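Local coordinates for protein phosphatase 2C (Toxoplasma gondii, PDB 3D8K) that probably acts as a metal-dependent protein serine/threonine phosphatase of the PP2C family, removing phosphate from phosphoserine and phosphothreonine residues of proteins, at residues N175-L180 with S190-A195; L108-R113 with I265-A270. All blocks are in the same frame, centred on the assembly; numbering follows the deposited sequence.

Interaction 1 (N175-L180 with S190-A195)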
ATOM      1  N   ASN C 175      -2.301  32.646 -26.360  1.00 21.66           N
ATOM      2  CA  ASN C 175      -1.742  32.458 -27.685  1.00 22.94           C
ATOM      3  C   ASN C 175      -0.879  31.213 -27.867  1.00 23.78           C
ATOM      4  O   ASN C 175      -0.156  31.107 -28.854  1.00 24.60           O
ATOM      5  CB  ASN C 175      -0.944  33.700 -28.084  1.00 22.40           C
ATOM      6  CG  ASN C 175       0.139  34.051 -27.074  1.00 24.37           C
ATOM      7  OD1 ASN C 175       0.241  33.444 -26.003  1.00 23.92           O
ATOM      8  ND2 ASN C 175       0.953  35.042 -27.412  1.00 25.04           N
ATOM      9  N   SER C 176      -0.937  30.271 -26.936  1.00 24.16           N
ATOM     10  CA  SER C 176      -0.143  29.058 -27.103  1.00 24.37           C
ATOM     11  C   SER C 176      -0.868  28.153 -28.082  1.00 24.70           C
ATOM     12  O   SER C 176      -2.067  28.324 -28.327  1.00 23.26           O
ATOM     13  CB  SER C 176       0.066  28.340 -25.770  1.00 24.98           C
ATOM     14  OG  SER C 176       1.038  29.010 -24.984  1.00 24.93           O
ATOM     15  N   ARG C 177      -0.139  27.198 -28.654  1.00 25.64           N
ATOM     16  CA  ARG C 177      -0.727  26.288 -29.629  1.00 25.46           C
ATOM     17  C   ARG C 177      -0.479  24.836 -29.275  1.00 23.93           C
ATOM     18  O   ARG C 177       0.534  24.488 -28.674  1.00 23.33           O
ATOM     19  CB  ARG C 177      -0.193  26.611 -31.023  1.00 27.13           C
ATOM     20  CG  ARG C 177      -0.197  28.104 -31.291  1.00 31.68           C
ATOM     21  CD  ARG C 177      -0.003  28.462 -32.744  1.00 35.63           C
ATOM     22  NE  ARG C 177      -1.269  28.500 -33.476  1.00 40.52           N
ATOM     23  CZ  ARG C 177      -1.483  29.257 -34.552  1.00 41.82           C
ATOM     24  NH1 ARG C 177      -0.516  30.039 -35.016  1.00 41.95           N
ATOM     25  NH2 ARG C 177      -2.662  29.232 -35.167  1.00 42.15           N
ATOM     26  N   CYS C 178      -1.428  23.993 -29.655  1.00 23.01           N
ATOM     27  CA  CYS C 178      -1.365  22.574 -29.357  1.00 22.29           C
ATOM     28  C   CYS C 178      -1.844  21.774 -30.570  1.00 21.89           C
ATOM     29  O   CYS C 178      -2.975  21.945 -31.015  1.00 21.88           O
ATOM     30  CB  CYS C 178      -2.253  22.305 -28.150  1.00 22.45           C
ATOM     31  SG  CYS C 178      -2.289  20.615 -27.614  1.00 29.99           S
ATOM     32  N   VAL C 179      -0.995  20.905 -31.110  1.00 19.75           N
ATOM     33  CA  VAL C 179      -1.394  20.133 -32.284  1.00 20.65           C
ATOM     34  C   VAL C 179      -1.287  18.622 -32.129  1.00 19.86           C
ATOM     35  O   VAL C 179      -0.444  18.116 -31.387  1.00 21.42           O
ATOM     36  CB  VAL C 179      -0.580  20.543 -33.526  1.00 21.13           C
ATOM     37  CG1 VAL C 179      -0.486  22.047 -33.597  1.00 18.88           C
ATOM     38  CG2 VAL C 179       0.790  19.916 -33.484  1.00 21.91           C
ATOM     39  N   LEU C 180      -2.150  17.906 -32.842  1.00 18.10           N
ATOM     40  CA  LEU C 180      -2.162  16.450 -32.787  1.00 18.02           C
ATOM     41  C   LEU C 180      -1.511  15.877 -34.038  1.00 18.60           C
ATOM     42  O   LEU C 180      -1.880  16.242 -35.157  1.00 19.36           O
ATOM     43  CB  LEU C 180      -3.602  15.930 -32.697  1.00 16.53           C
ATOM     44  CG  LEU C 180      -3.911  14.611 -31.966  1.00 17.49           C
ATOM     45  CD1 LEU C 180      -4.958  13.822 -32.743  1.00 14.69           C
ATOM     46  CD2 LEU C 180      -2.652  13.784 -31.799  1.00 16.66           C
ATOM     47  N   SER C 190      -6.541  23.737 -30.740  1.00 25.32           N
ATOM     48  CA  SER C 190      -6.964  25.003 -30.167  1.00 25.80           C
ATOM     49  C   SER C 190      -6.842  26.172 -31.128  1.00 26.51           C
ATOM     50  O   SER C 190      -6.118  26.116 -32.115  1.00 26.26           O
ATOM     51  CB  SER C 190      -6.151  25.302 -28.910  1.00 26.14           C
ATOM     52  OG  SER C 190      -4.765  25.418 -29.205  1.00 26.37           O
ATOM     53  N   THR C 191      -7.564  27.240 -30.820  1.00 27.84           N
ATOM     54  CA  THR C 191      -7.543  28.444 -31.635  1.00 28.13           C
ATOM     55  C   THR C 191      -6.903  29.543 -30.781  1.00 29.07           C
ATOM     56  O   THR C 191      -7.370  29.828 -29.674  1.00 29.86           O
ATOM     57  CB  THR C 191      -8.967  28.870 -32.009  1.00 27.64           C
ATOM     58  OG1 THR C 191      -9.800  27.712 -32.077  1.00 27.00           O
ATOM     59  CG2 THR C 191      -8.980  29.570 -33.363  1.00 29.20           C
ATOM     60  N   PRO C 192      -5.825  30.171 -31.276  1.00 28.07           N
ATOM     61  CA  PRO C 192      -5.188  31.225 -30.481  1.00 27.04           C
ATOM     62  C   PRO C 192      -6.088  32.445 -30.240  1.00 26.58           C
ATOM     63  O   PRO C 192      -6.913  32.815 -31.087  1.00 26.09           O
ATOM     64  CB  PRO C 192      -3.932  31.552 -31.290  1.00 26.50           C
ATOM     65  CG  PRO C 192      -4.371  31.298 -32.705  1.00 27.14           C
ATOM     66  CD  PRO C 192      -5.178  30.026 -32.591  1.00 27.31           C
ATOM     67  N   HIS C 193      -5.926  33.053 -29.065  1.00 25.24           N
ATOM     68  CA  HIS C 193      -6.701  34.231 -28.667  1.00 22.97           C
ATOM     69  C   HIS C 193      -5.945  35.515 -28.980  1.00 22.68           C
ATOM     70  O   HIS C 193      -5.322  36.106 -28.112  1.00 22.11           O
ATOM     71  CB  HIS C 193      -7.003  34.154 -27.178  1.00 19.34           C
ATOM     72  CG  HIS C 193      -7.855  32.991 -26.803  1.00 17.66           C
ATOM     73  ND1 HIS C 193      -7.518  32.117 -25.796  1.00 18.70           N
ATOM     74  CD2 HIS C 193      -9.045  32.563 -27.288  1.00 19.20           C
ATOM     75  CE1 HIS C 193      -8.464  31.202 -25.675  1.00 18.45           C
ATOM     76  NE2 HIS C 193      -9.404  31.450 -26.569  1.00 14.58           N
ATOM     77  N   THR C 194      -6.021  35.946 -30.229  1.00 24.40           N
ATOM     78  CA  THR C 194      -5.317  37.140 -30.676  1.00 26.51           C
ATOM     79  C   THR C 194      -6.269  38.021 -31.465  1.00 27.25           C
ATOM     80  O   THR C 194      -7.409  37.627 -31.722  1.00 27.78           O
ATOM     81  CB  THR C 194      -4.136  36.747 -31.589  1.00 28.22           C
ATOM     82  OG1 THR C 194      -4.553  36.733 -32.962  1.00 27.77           O
ATOM     83  CG2 THR C 194      -3.656  35.346 -31.233  1.00 28.78           C
ATOM     84  N   ALA C 195      -5.811  39.202 -31.867  1.00 27.44           N
ATOM     85  CA  ALA C 195      -6.679  40.094 -32.635  1.00 29.50           C
ATOM     86  C   ALA C 195      -7.056  39.464 -33.978  1.00 29.98           C
ATOM     87  O   ALA C 195      -8.032  39.869 -34.617  1.00 29.04           O
ATOM     88  CB  ALA C 195      -5.998  41.440 -32.861  1.00 30.92           C
TER
HETATM   89  O   HOH W   1      -4.742  28.100 -28.909  1.00 23.34           O
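R177 and P192 make the main side-chain contact here. P192 CG lies over one face of the R177 guanidinium, 3.6 Å from NH2. The proline CD is almost as near to the same nitrogen, so the ring leans on that end of the group. The two side chains cross obliquely. R177 starts with CG beside the backbone N (chi1 -45°) and bends at chi3 (88°), which carries NE round from the line of the chain. F273, H279 and I282 also touch this side chain.

The apolar packing is looser. N175 CA lies 4.3 Å from P192 CB. N175 CB is near the T194 methyl, CG2. N175 and P192 have the closest CA atoms of the contact, at 4.6 Å.

The polar link runs through one water. It donates to S176 O at 2.7 Å and is hydrogen-bonded to S190 OG, also at 2.7 Å. S190 OG is 3.7 Å from C178 N, whose residue pairs through its backbone with L189. The S176 carbonyl and the serine hydroxyl thus both find a partner in the water.

Backbone bonds to residues just outside the two segments frame this bridge. L180 pairs with I187 and C178 with L189. At the far end, H193 pairs with G174, and H193 ND1 is also hydrogen-bonded to G174 N. Between these points, S190 is linked to S176 through the water.

The two segments run in nearly opposite directions, 164° apart. Strands 177-182 and 185-188 form a beta hairpin at the edge of an antiparallel sheet of the PP2C fold. Segment 190-195 extends its returning arm past the start of strand 177-182, before helix 198-206.

Interaction 2 (L108-R113 with I265-A270)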
ATOM      1  N   LEU C 108      -2.262  26.867 -21.238  1.00 17.34           N
ATOM      2  CA  LEU C 108      -2.617  25.776 -22.118  1.00 18.61           C
ATOM      3  C   LEU C 108      -2.515  24.528 -21.259  1.00 18.23           C
ATOM      4  O   LEU C 108      -1.439  24.192 -20.753  1.00 17.94           O
ATOM      5  CB  LEU C 108      -1.646  25.695 -23.281  1.00 19.83           C
ATOM      6  CG  LEU C 108      -2.201  24.992 -24.518  1.00 23.85           C
ATOM      7  CD1 LEU C 108      -1.034  24.711 -25.456  1.00 25.73           C
ATOM      8  CD2 LEU C 108      -2.907  23.692 -24.154  1.00 24.49           C
ATOM      9  N   ILE C 109      -3.641  23.858 -21.062  1.00 18.23           N
ATOM     10  CA  ILE C 109      -3.643  22.656 -20.253  1.00 18.02           C
ATOM     11  C   ILE C 109      -4.122  21.452 -21.036  1.00 16.22           C
ATOM     12  O   ILE C 109      -5.132  21.510 -21.722  1.00 15.22           O
ATOM     13  CB  ILE C 109      -4.526  22.824 -19.019  1.00 19.77           C
ATOM     14  CG1 ILE C 109      -4.120  24.094 -18.262  1.00 20.61           C
ATOM     15  CG2 ILE C 109      -4.402  21.594 -18.147  1.00 19.45           C
ATOM     16  CD1 ILE C 109      -4.802  24.277 -16.919  1.00 20.14           C
ATOM     17  N   ILE C 110      -3.380  20.358 -20.936  1.00 15.29           N
ATOM     18  CA  ILE C 110      -3.753  19.153 -21.635  1.00 15.73           C
ATOM     19  C   ILE C 110      -4.007  17.987 -20.690  1.00 15.95           C
ATOM     20  O   ILE C 110      -3.149  17.621 -19.902  1.00 16.37           O
ATOM     21  CB  ILE C 110      -2.663  18.743 -22.632  1.00 15.40           C
ATOM     22  CG1 ILE C 110      -2.290  19.932 -23.513  1.00 15.89           C
ATOM     23  CG2 ILE C 110      -3.162  17.623 -23.500  1.00 13.27           C
ATOM     24  CD1 ILE C 110      -1.054  19.707 -24.345  1.00 13.98           C
ATOM     25  N   PHE C 111      -5.202  17.420 -20.772  1.00 15.99           N
ATOM     26  CA  PHE C 111      -5.569  16.263 -19.973  1.00 16.83           C
ATOM     27  C   PHE C 111      -5.533  15.088 -20.934  1.00 19.46           C
ATOM     28  O   PHE C 111      -6.153  15.135 -22.005  1.00 20.02           O
ATOM     29  CB  PHE C 111      -6.983  16.413 -19.434  1.00 15.55           C
ATOM     30  CG  PHE C 111      -7.151  17.574 -18.523  1.00 19.48           C
ATOM     31  CD1 PHE C 111      -7.212  17.391 -17.146  1.00 21.06           C
ATOM     32  CD2 PHE C 111      -7.219  18.866 -19.032  1.00 20.22           C
ATOM     33  CE1 PHE C 111      -7.338  18.477 -16.281  1.00 21.16           C
ATOM     34  CE2 PHE C 111      -7.344  19.953 -18.187  1.00 19.20           C
ATOM     35  CZ  PHE C 111      -7.405  19.758 -16.805  1.00 21.46           C
ATOM     36  N   VAL C 112      -4.804  14.037 -20.576  1.00 19.75           N
ATOM     37  CA  VAL C 112      -4.747  12.876 -21.447  1.00 19.27           C
ATOM     38  C   VAL C 112      -5.126  11.579 -20.727  1.00 20.28           C
ATOM     39  O   VAL C 112      -4.433  11.131 -19.808  1.00 20.68           O
ATOM     40  CB  VAL C 112      -3.358  12.769 -22.076  1.00 18.26           C
ATOM     41  CG1 VAL C 112      -3.311  11.597 -23.052  1.00 16.14           C
ATOM     42  CG2 VAL C 112      -3.040  14.071 -22.789  1.00 17.47           C
ATOM     43  N   ARG C 113      -6.247  10.990 -21.140  1.00 20.75           N
ATOM     44  CA  ARG C 113      -6.734   9.744 -20.549  1.00 21.78           C
ATOM     45  C   ARG C 113      -6.736   8.660 -21.606  1.00 23.03           C
ATOM     46  O   ARG C 113      -6.994   8.923 -22.777  1.00 23.24           O
ATOM     47  CB  ARG C 113      -8.165   9.914 -19.994  1.00 20.66           C
ATOM     48  CG  ARG C 113      -8.764   8.661 -19.309  1.00 22.09           C
ATOM     49  CD  ARG C 113      -9.740   8.986 -18.137  1.00 23.45           C
ATOM     50  NE  ARG C 113      -9.345   8.336 -16.871  1.00 23.00           N
ATOM     51  CZ  ARG C 113      -9.557   8.824 -15.640  1.00 22.23           C
ATOM     52  NH1 ARG C 113     -10.183   9.993 -15.468  1.00 20.28           N
ATOM     53  NH2 ARG C 113      -9.101   8.158 -14.575  1.00 15.42           N
ATOM     54  N   ILE C 265       1.379  14.264 -29.419  1.00 15.81           N
ATOM     55  CA  ILE C 265       0.808  15.562 -29.095  1.00 13.50           C
ATOM     56  C   ILE C 265       1.943  16.553 -29.015  1.00 13.89           C
ATOM     57  O   ILE C 265       2.949  16.310 -28.357  1.00 14.63           O
ATOM     58  CB  ILE C 265       0.094  15.571 -27.756  1.00 11.40           C
ATOM     59  CG1 ILE C 265      -1.079  14.622 -27.790  1.00  9.55           C
ATOM     60  CG2 ILE C 265      -0.442  16.969 -27.463  1.00 12.74           C
ATOM     61  CD1 ILE C 265      -1.765  14.515 -26.465  1.00 13.96           C
ATOM     62  N   VAL C 266       1.781  17.678 -29.687  1.00 14.18           N
ATOM     63  CA  VAL C 266       2.813  18.694 -29.680  1.00 14.96           C
ATOM     64  C   VAL C 266       2.284  20.058 -29.270  1.00 15.48           C
ATOM     65  O   VAL C 266       1.225  20.490 -29.722  1.00 15.91           O
ATOM     66  CB  VAL C 266       3.470  18.777 -31.044  1.00 14.44           C
ATOM     67  CG1 VAL C 266       4.423  19.962 -31.098  1.00 14.43           C
ATOM     68  CG2 VAL C 266       4.204  17.471 -31.307  1.00 14.14           C
ATOM     69  N   ALA C 267       3.034  20.729 -28.406  1.00 15.95           N
ATOM     70  CA  ALA C 267       2.641  22.036 -27.910  1.00 16.73           C
ATOM     71  C   ALA C 267       3.830  22.968 -27.802  1.00 17.94           C
ATOM     72  O   ALA C 267       4.980  22.540 -27.805  1.00 18.03           O
ATOM     73  CB  ALA C 267       1.967  21.891 -26.563  1.00 14.09           C
ATOM     74  N   GLY C 268       3.545  24.259 -27.723  1.00 20.16           N
ATOM     75  CA  GLY C 268       4.612  25.231 -27.615  1.00 23.93           C
ATOM     76  C   GLY C 268       4.103  26.633 -27.345  1.00 26.82           C
ATOM     77  O   GLY C 268       2.971  26.988 -27.690  1.00 28.06           O
ATOM     78  N   THR C 269       4.944  27.441 -26.715  1.00 28.17           N
ATOM     79  CA  THR C 269       4.583  28.819 -26.427  1.00 29.57           C
ATOM     80  C   THR C 269       4.479  29.575 -27.758  1.00 30.13           C
ATOM     81  O   THR C 269       4.971  29.111 -28.787  1.00 30.06           O
ATOM     82  CB  THR C 269       5.647  29.470 -25.536  1.00 29.07           C
ATOM     83  OG1 THR C 269       6.885  29.548 -26.248  1.00 31.33           O
ATOM     84  CG2 THR C 269       5.867  28.632 -24.295  1.00 29.56           C
ATOM     85  N   ALA C 270       3.831  30.731 -27.744  1.00 31.30           N
ATOM     86  CA  ALA C 270       3.681  31.518 -28.962  1.00 30.62           C
ATOM     87  C   ALA C 270       5.013  31.691 -29.679  1.00 30.68           C
ATOM     88  O   ALA C 270       5.056  31.835 -30.893  1.00 30.17           O
ATOM     89  CB  ALA C 270       3.097  32.873 -28.629  1.00 30.31           C
TER
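The strands carrying L108, I110 and V112 on one side and I265 and A267 on the other run nearly antiparallel, at 163°, with axes 9.4 Å apart at closest approach. That spacing is face-to-face sheet packing, as in the central beta sandwich of the PP2C fold. Strand 106-115 belongs to one sheet and strand 264-268 to the other.

The contact is buried and apolar. L108, I110 and V112 point toward the facing strand, as do I265 and A267 from their side. A267 CB meets two methyls, L108 CD1 and I110 CD1, each at 4.3 Å. I110 CD1 thus lies near both I265 and A267, since it also approaches I265 CG2 at 4.2 Å. The I110 and I265 side chains run antiparallel past each other. C178 of strand 177-182 fills in beside them, touching L108, I110 and I265. I168 of strand 165-173 also packs on I265.

V112 closes the row. V112 CG2, on the backbone N side of its CB, is the branch that meets I265. I265 extends fully at chi2 (176°), and its CD1 reaches V112 CG2 at 3.9 Å.

In the fold
The centres of interaction 1 and interaction 2 are 10 Å apart. Segments 175-180 and 265-270 meet directly, because strands 177-182 and 264-268 are neighbours in one sheet. V179 N to V266 O is 2.7 Å and R177 O to G268 N is 3.2 Å; both are probable hydrogen bonds. Interaction 2 joins this sheet to the facing one, while interaction 1 lies at its hairpin edge. R177 O also packs against L108 CD1 at 3.6 Å, so 175-180 touches both strands of interaction 2. Along the chain, interaction 1 is nested inside the loop closed by interaction 2. In PP2C relatives the catalytic metals bind at one end of this sandwich.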